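Local coordinates for protein diaminobutyrate-pyruvate transaminase and L-2,4-diaminobutyrate decarboxylase (Vibrio parahaemolyticus, PDB 2QMA) that probably joins a transaminase to a pyridoxal-phosphate-dependent L-2,4-diaminobutyrate decarboxylase, the latter being the C-terminal domain described here, at residues Asp151-Ser156 with Lys311-Ala316; Glu157-Ile162 with Leu337-Ser342; Gly161-Gly166 with Val321-Leu326; Met176-Trp181 with Pro259-Gly264. One frame throughout, in Å; residues are numbered along the deposited sequence.

Contact 1 (Asp151-Ser156 with Lys311-Ala316)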
# COMPACT_ATOMS: atom_id res chain seq x y z
N ASP A 151 11.54 -17.35 -11.40
CA ASP A 151 11.61 -18.30 -12.55
C ASP A 151 11.23 -17.70 -13.91
O ASP A 151 11.97 -17.83 -14.92
CB ASP A 151 10.81 -19.57 -12.21
CG ASP A 151 9.69 -19.94 -13.24
OD1 ASP A 151 8.49 -19.84 -12.81
OD2 ASP A 151 10.01 -20.38 -14.42
N LYS A 152 10.11 -16.99 -13.91
CA LYS A 152 9.54 -16.44 -15.13
C LYS A 152 10.49 -15.44 -15.75
O LYS A 152 10.60 -15.38 -16.98
CB LYS A 152 8.16 -15.84 -14.87
CG LYS A 152 7.06 -16.87 -14.62
CD LYS A 152 6.97 -17.85 -15.83
CE LYS A 152 5.93 -18.91 -15.64
NZ LYS A 152 5.90 -19.89 -16.77
N TYR A 153 11.23 -14.70 -14.91
CA TYR A 153 12.19 -13.69 -15.39
C TYR A 153 13.60 -14.29 -15.56
O TYR A 153 14.55 -13.55 -15.86
CB TYR A 153 12.20 -12.43 -14.49
CG TYR A 153 10.95 -11.59 -14.68
CD1 TYR A 153 10.84 -10.71 -15.75
CD2 TYR A 153 9.85 -11.71 -13.83
CE1 TYR A 153 9.68 -9.98 -15.96
CE2 TYR A 153 8.68 -10.98 -14.03
CZ TYR A 153 8.60 -10.13 -15.10
OH TYR A 153 7.43 -9.40 -15.31
N ASP A 154 13.73 -15.60 -15.33
CA ASP A 154 15.01 -16.34 -15.58
C ASP A 154 16.17 -15.83 -14.70
O ASP A 154 17.32 -15.80 -15.14
CB ASP A 154 15.37 -16.29 -17.08
CG ASP A 154 14.37 -17.02 -17.94
OD1 ASP A 154 14.05 -18.18 -17.61
OD2 ASP A 154 13.86 -16.44 -18.93
N LEU A 155 15.87 -15.44 -13.46
CA LEU A 155 16.87 -14.90 -12.56
C LEU A 155 17.73 -16.02 -11.96
O LEU A 155 17.35 -17.19 -12.04
CB LEU A 155 16.20 -14.08 -11.44
CG LEU A 155 15.23 -12.94 -11.87
CD1 LEU A 155 14.61 -12.27 -10.65
CD2 LEU A 155 15.92 -11.89 -12.75
N SER A 156 18.88 -15.65 -11.38
CA SER A 156 19.86 -16.61 -10.79
C SER A 156 19.34 -17.41 -9.60
O SER A 156 18.26 -17.13 -9.05
CB SER A 156 21.19 -15.90 -10.36
OG SER A 156 21.11 -15.10 -9.15
N LYS A 311 14.84 -9.07 -23.52
CA LYS A 311 16.18 -9.66 -23.44
C LYS A 311 17.15 -8.78 -22.63
O LYS A 311 17.29 -7.62 -22.93
CB LYS A 311 16.76 -9.93 -24.85
CG LYS A 311 18.13 -10.64 -24.78
CD LYS A 311 17.91 -12.06 -24.16
CE LYS A 311 19.22 -12.80 -23.96
NZ LYS A 311 18.97 -14.12 -23.31
N GLY A 312 17.81 -9.32 -21.61
CA GLY A 312 18.63 -8.48 -20.70
C GLY A 312 17.96 -8.31 -19.34
O GLY A 312 18.62 -8.14 -18.32
N VAL A 313 16.64 -8.40 -19.32
CA VAL A 313 15.91 -8.32 -18.02
C VAL A 313 16.43 -9.38 -17.07
O VAL A 313 16.55 -9.12 -15.87
CB VAL A 313 14.34 -8.37 -18.16
CG1 VAL A 313 13.87 -9.77 -18.50
CG2 VAL A 313 13.65 -7.89 -16.85
N GLU A 314 16.80 -10.56 -17.58
CA GLU A 314 17.28 -11.61 -16.65
C GLU A 314 18.61 -11.29 -15.90
O GLU A 314 18.97 -12.01 -14.96
CB GLU A 314 17.42 -12.98 -17.36
CG GLU A 314 18.61 -13.11 -18.35
CD GLU A 314 18.57 -12.22 -19.62
OE1 GLU A 314 17.46 -11.65 -20.00
OE2 GLU A 314 19.66 -12.14 -20.26
N ARG A 315 19.33 -10.27 -16.35
CA ARG A 315 20.61 -9.85 -15.79
C ARG A 315 20.51 -8.65 -14.82
O ARG A 315 21.52 -8.28 -14.21
CB ARG A 315 21.56 -9.47 -16.93
CG ARG A 315 21.68 -10.57 -18.06
CD ARG A 315 22.37 -10.02 -19.31
NE ARG A 315 23.67 -9.48 -18.97
CZ ARG A 315 24.37 -8.65 -19.74
NH1 ARG A 315 25.54 -8.25 -19.30
NH2 ARG A 315 23.88 -8.20 -20.90
N ALA A 316 19.29 -8.10 -14.66
CA ALA A 316 19.06 -6.91 -13.82
C ALA A 316 19.49 -7.15 -12.39
O ALA A 316 19.33 -8.26 -11.85
CB ALA A 316 17.58 -6.54 -13.83
O HOH W 1 19.94 -14.69 -14.75

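Contact 2 (Glu157-Ile162 with Leu337-Ser342)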
# COMPACT_ATOMS: atom_id res chain seq x y z
N GLU A 157 20.16 -18.39 -9.19
CA GLU A 157 19.84 -19.21 -8.02
C GLU A 157 19.65 -18.37 -6.75
O GLU A 157 18.90 -18.73 -5.87
CB GLU A 157 20.90 -20.29 -7.81
CG GLU A 157 20.86 -21.35 -8.91
CD GLU A 157 21.56 -22.64 -8.53
OE1 GLU A 157 22.16 -22.69 -7.43
OE2 GLU A 157 21.49 -23.60 -9.32
N LYS A 158 20.31 -17.21 -6.71
CA LYS A 158 20.26 -16.35 -5.53
C LYS A 158 19.10 -15.35 -5.47
O LYS A 158 19.03 -14.54 -4.52
CB LYS A 158 21.60 -15.63 -5.38
CG LYS A 158 22.76 -16.60 -5.43
CD LYS A 158 23.91 -16.06 -4.63
CE LYS A 158 25.12 -15.79 -5.52
NZ LYS A 158 26.33 -15.62 -4.66
N ALA A 159 18.20 -15.40 -6.45
CA ALA A 159 17.21 -14.34 -6.59
C ALA A 159 16.13 -14.44 -5.50
O ALA A 159 15.93 -15.51 -4.90
CB ALA A 159 16.62 -14.37 -7.95
N ASP A 160 15.47 -13.31 -5.24
CA ASP A 160 14.33 -13.27 -4.31
C ASP A 160 13.54 -12.01 -4.63
O ASP A 160 13.90 -11.28 -5.55
CB ASP A 160 14.81 -13.33 -2.85
CG ASP A 160 13.71 -13.75 -1.86
OD1 ASP A 160 12.56 -14.08 -2.28
OD2 ASP A 160 14.06 -13.78 -0.64
N GLY A 161 12.46 -11.75 -3.88
CA GLY A 161 11.64 -10.60 -4.13
C GLY A 161 10.74 -10.37 -2.95
O GLY A 161 10.73 -11.16 -1.99
N ILE A 162 9.98 -9.28 -3.00
CA ILE A 162 8.91 -9.04 -2.04
C ILE A 162 7.85 -8.21 -2.70
O ILE A 162 8.15 -7.34 -3.54
CB ILE A 162 9.28 -8.15 -0.85
CG1 ILE A 162 10.67 -7.57 -0.96
CG2 ILE A 162 8.64 -8.67 0.54
CD1 ILE A 162 10.55 -6.39 -1.89
N LEU A 337 11.84 -7.57 -7.59
CA LEU A 337 12.68 -8.76 -7.63
C LEU A 337 14.14 -8.34 -7.64
O LEU A 337 14.51 -7.27 -8.21
CB LEU A 337 12.40 -9.60 -8.88
CG LEU A 337 10.90 -9.90 -9.15
CD1 LEU A 337 10.81 -10.69 -10.46
CD2 LEU A 337 10.27 -10.70 -7.97
N VAL A 338 14.96 -9.15 -7.01
CA VAL A 338 16.39 -8.94 -7.06
C VAL A 338 17.13 -10.22 -7.47
O VAL A 338 16.71 -11.34 -7.12
CB VAL A 338 17.02 -8.37 -5.69
CG1 VAL A 338 16.40 -6.96 -5.33
CG2 VAL A 338 16.98 -9.38 -4.56
N ASN A 339 18.20 -10.05 -8.24
CA ASN A 339 18.97 -11.18 -8.68
C ASN A 339 19.80 -11.80 -7.57
O ASN A 339 20.09 -13.01 -7.60
CB ASN A 339 19.86 -10.81 -9.89
CG ASN A 339 19.52 -11.62 -11.14
OD1 ASN A 339 19.28 -12.84 -11.05
ND2 ASN A 339 19.52 -10.97 -12.32
N ASP A 340 20.14 -11.00 -6.56
CA ASP A 340 20.97 -11.55 -5.43
C ASP A 340 20.35 -11.11 -4.12
O ASP A 340 20.47 -9.95 -3.73
CB ASP A 340 22.41 -11.03 -5.55
CG ASP A 340 23.35 -11.66 -4.55
OD1 ASP A 340 22.87 -12.20 -3.52
OD2 ASP A 340 24.57 -11.62 -4.80
N LYS A 341 19.63 -12.00 -3.48
CA LYS A 341 18.95 -11.68 -2.21
C LYS A 341 19.86 -11.13 -1.10
O LYS A 341 19.37 -10.49 -0.15
CB LYS A 341 18.16 -12.89 -1.71
CG LYS A 341 19.04 -14.03 -1.24
CD LYS A 341 18.12 -15.19 -0.99
CE LYS A 341 18.86 -16.48 -0.93
NZ LYS A 341 17.85 -17.59 -0.90
N SER A 342 21.18 -11.33 -1.24
CA SER A 342 22.10 -10.75 -0.26
C SER A 342 21.98 -9.21 -0.25
O SER A 342 22.25 -8.57 0.78
CB SER A 342 23.54 -11.25 -0.47
OG SER A 342 24.17 -10.46 -1.44
O HOH W 2 17.31 -17.73 -4.07
O HOH W 3 26.13 -13.04 -3.42

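Contact 3 (Gly161-Gly166 with Val321-Leu326)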
# COMPACT_ATOMS: atom_id res chain seq x y z
N GLY A 161 12.46 -11.75 -3.88
CA GLY A 161 11.64 -10.60 -4.13
C GLY A 161 10.74 -10.37 -2.95
O GLY A 161 10.73 -11.16 -1.99
N ILE A 162 9.98 -9.28 -3.00
CA ILE A 162 8.91 -9.04 -2.04
C ILE A 162 7.85 -8.21 -2.70
O ILE A 162 8.15 -7.34 -3.54
CB ILE A 162 9.28 -8.15 -0.85
CG1 ILE A 162 10.67 -7.57 -0.96
CG2 ILE A 162 8.64 -8.67 0.54
CD1 ILE A 162 10.55 -6.39 -1.89
N PHE A 163 6.63 -8.37 -2.22
CA PHE A 163 5.54 -7.60 -2.77
C PHE A 163 5.55 -6.21 -2.18
O PHE A 163 5.88 -6.05 -1.01
CB PHE A 163 4.20 -8.30 -2.51
CG PHE A 163 3.79 -9.23 -3.60
CD1 PHE A 163 4.50 -10.42 -3.83
CD2 PHE A 163 2.70 -8.90 -4.43
CE1 PHE A 163 4.09 -11.30 -4.86
CE2 PHE A 163 2.26 -9.78 -5.45
CZ PHE A 163 2.97 -10.97 -5.67
N THR A 164 5.22 -5.24 -3.00
CA THR A 164 5.23 -3.83 -2.62
C THR A 164 3.84 -3.22 -2.99
O THR A 164 2.99 -3.88 -3.60
CB THR A 164 6.30 -3.05 -3.42
OG1 THR A 164 5.91 -3.04 -4.81
CG2 THR A 164 7.69 -3.66 -3.25
N SER A 165 3.63 -1.96 -2.64
CA SER A 165 2.41 -1.26 -3.06
C SER A 165 2.30 -0.92 -4.56
O SER A 165 1.23 -0.52 -5.04
CB SER A 165 2.28 0.02 -2.27
OG SER A 165 3.32 0.87 -2.66
N GLY A 166 3.38 -1.08 -5.32
CA GLY A 166 3.30 -0.92 -6.76
C GLY A 166 4.57 -0.30 -7.29
O GLY A 166 5.56 -0.24 -6.57
N VAL A 321 7.85 -4.93 -11.04
CA VAL A 321 6.77 -5.61 -11.77
C VAL A 321 5.46 -5.06 -11.16
O VAL A 321 5.30 -5.09 -9.94
CB VAL A 321 6.80 -7.17 -11.57
CG1 VAL A 321 5.71 -7.82 -12.41
CG2 VAL A 321 8.17 -7.77 -11.87
N ASP A 322 4.60 -4.48 -11.99
CA ASP A 322 3.30 -4.00 -11.52
C ASP A 322 2.19 -4.87 -12.03
O ASP A 322 1.86 -4.78 -13.20
CB ASP A 322 3.03 -2.58 -12.00
CG ASP A 322 3.03 -1.59 -10.88
OD1 ASP A 322 3.32 -2.04 -9.75
OD2 ASP A 322 2.77 -0.39 -11.14
N PHE A 323 1.63 -5.72 -11.16
CA PHE A 323 0.54 -6.60 -11.55
C PHE A 323 -0.78 -5.86 -11.76
O PHE A 323 -1.65 -6.34 -12.49
CB PHE A 323 0.35 -7.69 -10.51
CG PHE A 323 1.58 -8.50 -10.25
CD1 PHE A 323 2.00 -9.44 -11.18
CD2 PHE A 323 2.33 -8.29 -9.09
CE1 PHE A 323 3.15 -10.18 -10.96
CE2 PHE A 323 3.48 -9.00 -8.85
CZ PHE A 323 3.90 -9.96 -9.77
N HIS A 324 -0.92 -4.69 -11.14
CA HIS A 324 -2.13 -3.94 -11.29
C HIS A 324 -2.10 -3.08 -12.53
O HIS A 324 -2.94 -2.21 -12.68
CB HIS A 324 -2.50 -3.13 -10.02
CG HIS A 324 -1.44 -2.19 -9.55
ND1 HIS A 324 -1.02 -1.10 -10.28
CD2 HIS A 324 -0.77 -2.14 -8.38
CE1 HIS A 324 -0.12 -0.42 -9.59
NE2 HIS A 324 0.06 -1.04 -8.44
N LYS A 325 -1.14 -3.32 -13.40
CA LYS A 325 -1.20 -2.78 -14.74
C LYS A 325 -1.63 -3.91 -15.71
O LYS A 325 -2.80 -4.34 -15.72
CB LYS A 325 0.11 -2.05 -15.13
CG LYS A 325 0.30 -0.71 -14.40
CD LYS A 325 1.68 -0.11 -14.63
CE LYS A 325 1.77 1.35 -14.27
NZ LYS A 325 1.81 1.73 -12.83
N LEU A 326 -0.69 -4.43 -16.50
CA LEU A 326 -1.07 -5.32 -17.58
C LEU A 326 -1.37 -6.75 -17.12
O LEU A 326 -1.87 -7.56 -17.90
CB LEU A 326 0.06 -5.30 -18.62
CG LEU A 326 -0.11 -5.58 -20.10
CD1 LEU A 326 -1.34 -4.96 -20.75
CD2 LEU A 326 1.23 -5.24 -20.82

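Contact 4 (Met176-Trp181 with Pro259-Gly264)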
# COMPACT_ATOMS: atom_id res chain seq x y z
N MSE A 176 17.02 2.70 -3.94
CA MSE A 176 17.60 2.78 -2.59
C MSE A 176 18.57 1.63 -2.33
O MSE A 176 19.63 1.82 -1.74
CB MSE A 176 16.53 2.72 -1.49
CG MSE A 176 17.12 3.15 -0.15
SE MSE A 176 15.72 2.98 1.17
CE MSE A 176 14.58 4.21 0.26
N LEU A 177 18.22 0.41 -2.76
CA LEU A 177 19.19 -0.71 -2.62
C LEU A 177 20.48 -0.36 -3.36
O LEU A 177 21.57 -0.57 -2.84
CB LEU A 177 18.64 -2.07 -3.09
CG LEU A 177 17.52 -2.60 -2.20
CD1 LEU A 177 16.90 -3.82 -2.89
CD2 LEU A 177 18.02 -2.90 -0.79
N ALA A 178 20.33 0.21 -4.55
CA ALA A 178 21.51 0.59 -5.36
C ALA A 178 22.37 1.63 -4.62
O ALA A 178 23.57 1.53 -4.65
CB ALA A 178 21.08 1.12 -6.72
N ARG A 179 21.70 2.59 -4.01
CA ARG A 179 22.34 3.66 -3.26
C ARG A 179 23.21 3.05 -2.13
O ARG A 179 24.39 3.35 -2.05
CB ARG A 179 21.28 4.65 -2.71
CG ARG A 179 21.90 5.74 -1.81
CD ARG A 179 20.79 6.34 -0.87
NE ARG A 179 20.36 5.40 0.19
CZ ARG A 179 19.46 5.67 1.13
NH1 ARG A 179 18.86 6.88 1.19
NH2 ARG A 179 19.16 4.75 2.07
N ASP A 180 22.65 2.15 -1.33
CA ASP A 180 23.38 1.55 -0.22
C ASP A 180 24.46 0.60 -0.77
O ASP A 180 25.57 0.47 -0.20
CB ASP A 180 22.40 0.78 0.67
CG ASP A 180 21.52 1.69 1.51
OD1 ASP A 180 21.29 2.89 1.18
OD2 ASP A 180 21.00 1.19 2.50
N TRP A 181 24.16 -0.05 -1.89
CA TRP A 181 25.08 -1.04 -2.50
C TRP A 181 26.39 -0.32 -2.90
O TRP A 181 27.51 -0.81 -2.64
CB TRP A 181 24.37 -1.72 -3.70
CG TRP A 181 25.21 -2.55 -4.63
CD1 TRP A 181 25.51 -3.87 -4.52
CD2 TRP A 181 25.80 -2.09 -5.83
NE1 TRP A 181 26.28 -4.27 -5.60
CE2 TRP A 181 26.46 -3.19 -6.43
CE3 TRP A 181 25.81 -0.85 -6.48
CZ2 TRP A 181 27.13 -3.08 -7.66
CZ3 TRP A 181 26.49 -0.74 -7.69
CH2 TRP A 181 27.16 -1.85 -8.25
N PRO A 259 28.59 7.58 -11.60
CA PRO A 259 27.35 6.93 -12.07
C PRO A 259 27.30 5.55 -11.39
O PRO A 259 28.21 4.75 -11.56
CB PRO A 259 27.58 6.81 -13.60
CG PRO A 259 28.71 7.78 -13.91
CD PRO A 259 29.58 7.74 -12.68
N PHE A 260 26.27 5.28 -10.58
CA PHE A 260 26.22 4.03 -9.82
C PHE A 260 25.01 3.17 -10.16
O PHE A 260 24.94 2.00 -9.77
CB PHE A 260 26.20 4.33 -8.30
CG PHE A 260 24.89 4.88 -7.78
CD1 PHE A 260 23.94 4.03 -7.21
CD2 PHE A 260 24.60 6.23 -7.87
CE1 PHE A 260 22.70 4.54 -6.70
CE2 PHE A 260 23.40 6.75 -7.40
CZ PHE A 260 22.44 5.90 -6.80
N ALA A 261 24.02 3.78 -10.82
CA ALA A 261 22.84 3.03 -11.19
C ALA A 261 22.29 3.49 -12.52
O ALA A 261 22.38 4.68 -12.86
CB ALA A 261 21.71 3.18 -10.13
N ILE A 262 21.62 2.57 -13.19
CA ILE A 262 21.05 2.93 -14.52
C ILE A 262 19.67 2.33 -14.60
O ILE A 262 19.50 1.16 -14.27
CB ILE A 262 21.96 2.46 -15.72
CG1 ILE A 262 21.34 2.96 -17.04
CG2 ILE A 262 22.17 0.95 -15.71
CD1 ILE A 262 22.37 3.11 -18.21
N VAL A 263 18.69 3.11 -15.07
CA VAL A 263 17.36 2.59 -15.16
C VAL A 263 17.04 2.20 -16.62
O VAL A 263 17.07 3.08 -17.51
CB VAL A 263 16.31 3.58 -14.58
CG1 VAL A 263 14.90 3.06 -14.78
CG2 VAL A 263 16.58 3.82 -13.07
N GLY A 264 16.74 0.92 -16.84
CA GLY A 264 16.22 0.48 -18.14
C GLY A 264 14.70 0.43 -18.07
O GLY A 264 14.16 -0.20 -17.17

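Contact 1 (Asp151-Ser156 with Lys311-Ala316)
Glu314 rests its CB on the backbone of Tyr153 and Asp154, where the chain leaves helix 136-152. Residues Val313-Arg315 form a short 3-10 turn in the loop before strand 318-322, packed against that helix end. Glu314 CB stands 3.3 Å from Tyr153 O and also touches the carbonyl oxygen and CB of Asp154. The neighbouring Glu314 CA lies 3.4 Å from Tyr153 O, a CH...O contact. With CG between the backbone N and the carbonyl carbon (chi1 73°) and a bend at chi2, the glutamate chain folds back on its own loop. There Glu314 OE1 accepts Gly312 N at 2.9 Å, on the syn side and 24° out of the carboxylate plane, while Glu314 OE2 has a long salt bridge of 3.7 Å to Lys311 NZ. Next to it, both methyls of Val313 meet one ring carbon of tyrosine, Val313 CG2 lying 4.1 Å from Tyr153 CD1, and the two side chains cross obliquely. Leu155 lays a methyl against the backbone, its CD2 being 3.8 Å from Glu314 O. The turn that presents these groups is a Schellman motif, with Asp154 at positive phi (62°). Asp154 OD2 forms a salt bridge with Lys307. A single water donates to Asp154 O and to Glu314 O, at 2.9 Å from each, and Glu314 O also accepts Asn339 ND2. The contact thus adds a small apolar touch of Tyr153 with Val313 to a polar link that runs through water, since each acid turns to a lysine and neither carboxylate bonds across.

Contact 2 (Glu157-Ile162 with Leu337-Ser342)
The antiparallel pairing of edge strand 160-164 with strand 334-338 is made here by Asp160 and Val338, a hydrogen-bonded pair. Val338 N donates to Asp160 O at 2.8 Å in an almost perfectly straight bond (179°), and Asp160 N returns one to Val338 O at 3.0 Å. Next to them Gly161 and Leu337 form a non-hydrogen-bonded pair; Gly161 has no CB to collide with the leucine, and Leu337 CD2 packs 4.1 Å from Gly161 CA. In the seven-stranded mixed sheet of the fold-type I pyridoxal-phosphate enzymes, strand 334-338 runs antiparallel to both its neighbours, and strand 160-164 is outermost within the chain. Helix 136-152 packs on the face that carries Leu337, through Leu149. One further backbone bond follows, Lys341 N to Lys158 O at 2.8 Å (169°), the donor tilted out of the carbonyl plane. Lys341 CG, between its backbone N and carbonyl carbon (chi1 69°), lies 3.3 Å from Lys158 O; the chain is extended beyond it, and Lys341 CB touches Asp160 CB at 3.6 Å. Asp160 OD1 accepts from Gln143 NE2 and, weakly, from Gly161 N. Lys158 and Asp340 lie side by side and point the same way; Lys158 NZ and Asp340 OD2 are 4.4 Å apart, beyond a salt bridge, but share a water. Asp340 OD1 meanwhile accepts Ser342 N at 3.0 Å in an Asx turn, the donor lying above the carboxylate plane.

Contact 3 (Gly161-Gly166 with Val321-Leu326)
Phe163 and Phe323 touch through one ring carbon each, CE2 to CE2: the ring planes are nearly parallel, at 17°, but slid so far apart that they barely overlap. Their centroids are 5.5 Å apart, and Phe163 CE2 lies 3.7 Å from Phe323 CE2, with Phe163 CZ close beside. The side chains themselves cross at about a right angle. One face of the Phe323 ring carries Val321 CG1, 3.7 Å above the plane of Phe323 and toward its rim. Phe327 adds an edge-to-face partner to Phe323, and Val380 of helix 377-386 touches both phenylalanines. Further along, the segments meet through polar groups without a hydrogen bond between them. Asp322 OD1 lies 3.2 Å from Gly166 CA. The imidazole of His324, its CG between backbone N and carbonyl carbon (chi1 57°), turns its edge to Ser165, with His324 NE2 3.6 Å from Ser165 O. Gly166, having no side chain, leaves room for both groups, and it is the N-cap of helix 167-187. Its nitrogen is held in an ST turn, Gly166 N donating to Thr164 OG1 at 3.2 Å. On the other segment a type I turn brings Asp322 and Lys325 together, and the lysine side chain reaches back in a 2.9 Å salt bridge, Lys325 NZ nearly in line with the CG-OD2 bond of Asp322. Lys325 is the predicted pyridoxal-phosphate attachment point, empty in this crystal; a His-Lys pair just after a sheet strand is consistent with the cofactor-lysine site of fold-type I decarboxylases.

Contact 4 (Met176-Trp181 with Pro259-Gly264)
Phe260 sets the CD1-CE1 side of its ring against the backbone of Ala178 and Arg179, where helix 167-187 packs on strand 258-265 of the central sheet in the fold-type I architecture. Phe260 CE1 lies 3.5 Å from Arg179 N, and it also meets the methyl of Ala178, Ala178 CB being 3.8 Å away. The carbonyl carbon of Ala178 sits at the edge of the phenyl ring, near its plane. Beside this, Ala178 CB and Ala261 CB touch at 4.0 Å. Consistent with small side chains here, the axes of the two short segments approach to 8.2 Å, nearly antiparallel at 160°. Phe260 and Ala261 both point toward the helix although they are consecutive, because Phe260 departs from extended backbone angles. Its CG lies between the backbone N and the carbonyl carbon (chi1 74°), and Ala261 CB covers part of one ring face. Trp181 also brings CZ3 to 3.8 Å from Phe260 O, and edge-to-face contacts with Trp290 and His317 hold the indole. Outward from the strand the helix turns Arg179 to the subunit interface, where its NH1 reaches Met222 O and its NH1 and NH2 reach Trp221 O and Ser220 O of the second subunit. In a side-on salt bridge Asp180 OD1 takes Arg179 NE (2.9 Å) and NH2, near the guanidinium plane; CG of Met176, a selenomethionine, stands 3.3 Å above that plane of Arg179, offset toward its rim.

From the N terminus, helix 136-152 runs out into 151-156, which contact 1 ties to the loop before strand 318-322. The chain goes straight on into strand 160-164, from which contacts 2 and 3 both start, sharing Gly161 and Ile162; contact 3 closes first, at 321-326, inside contact 2, which closes at 337-342. Contact 1 crosses both, closing after their first segments and before their second ones. Contact 4 closes a shorter loop wholly within all three. Together they tie the end of helix 136-152, strands 160-164, 334-338 and 318-322, and helix 167-187 to one sheet. Asn339 couples contacts 1 and 2 through probable hydrogen bonds to Ser156 N and Ala316 O; Val338 packs on Leu177 between contacts 2 and 4.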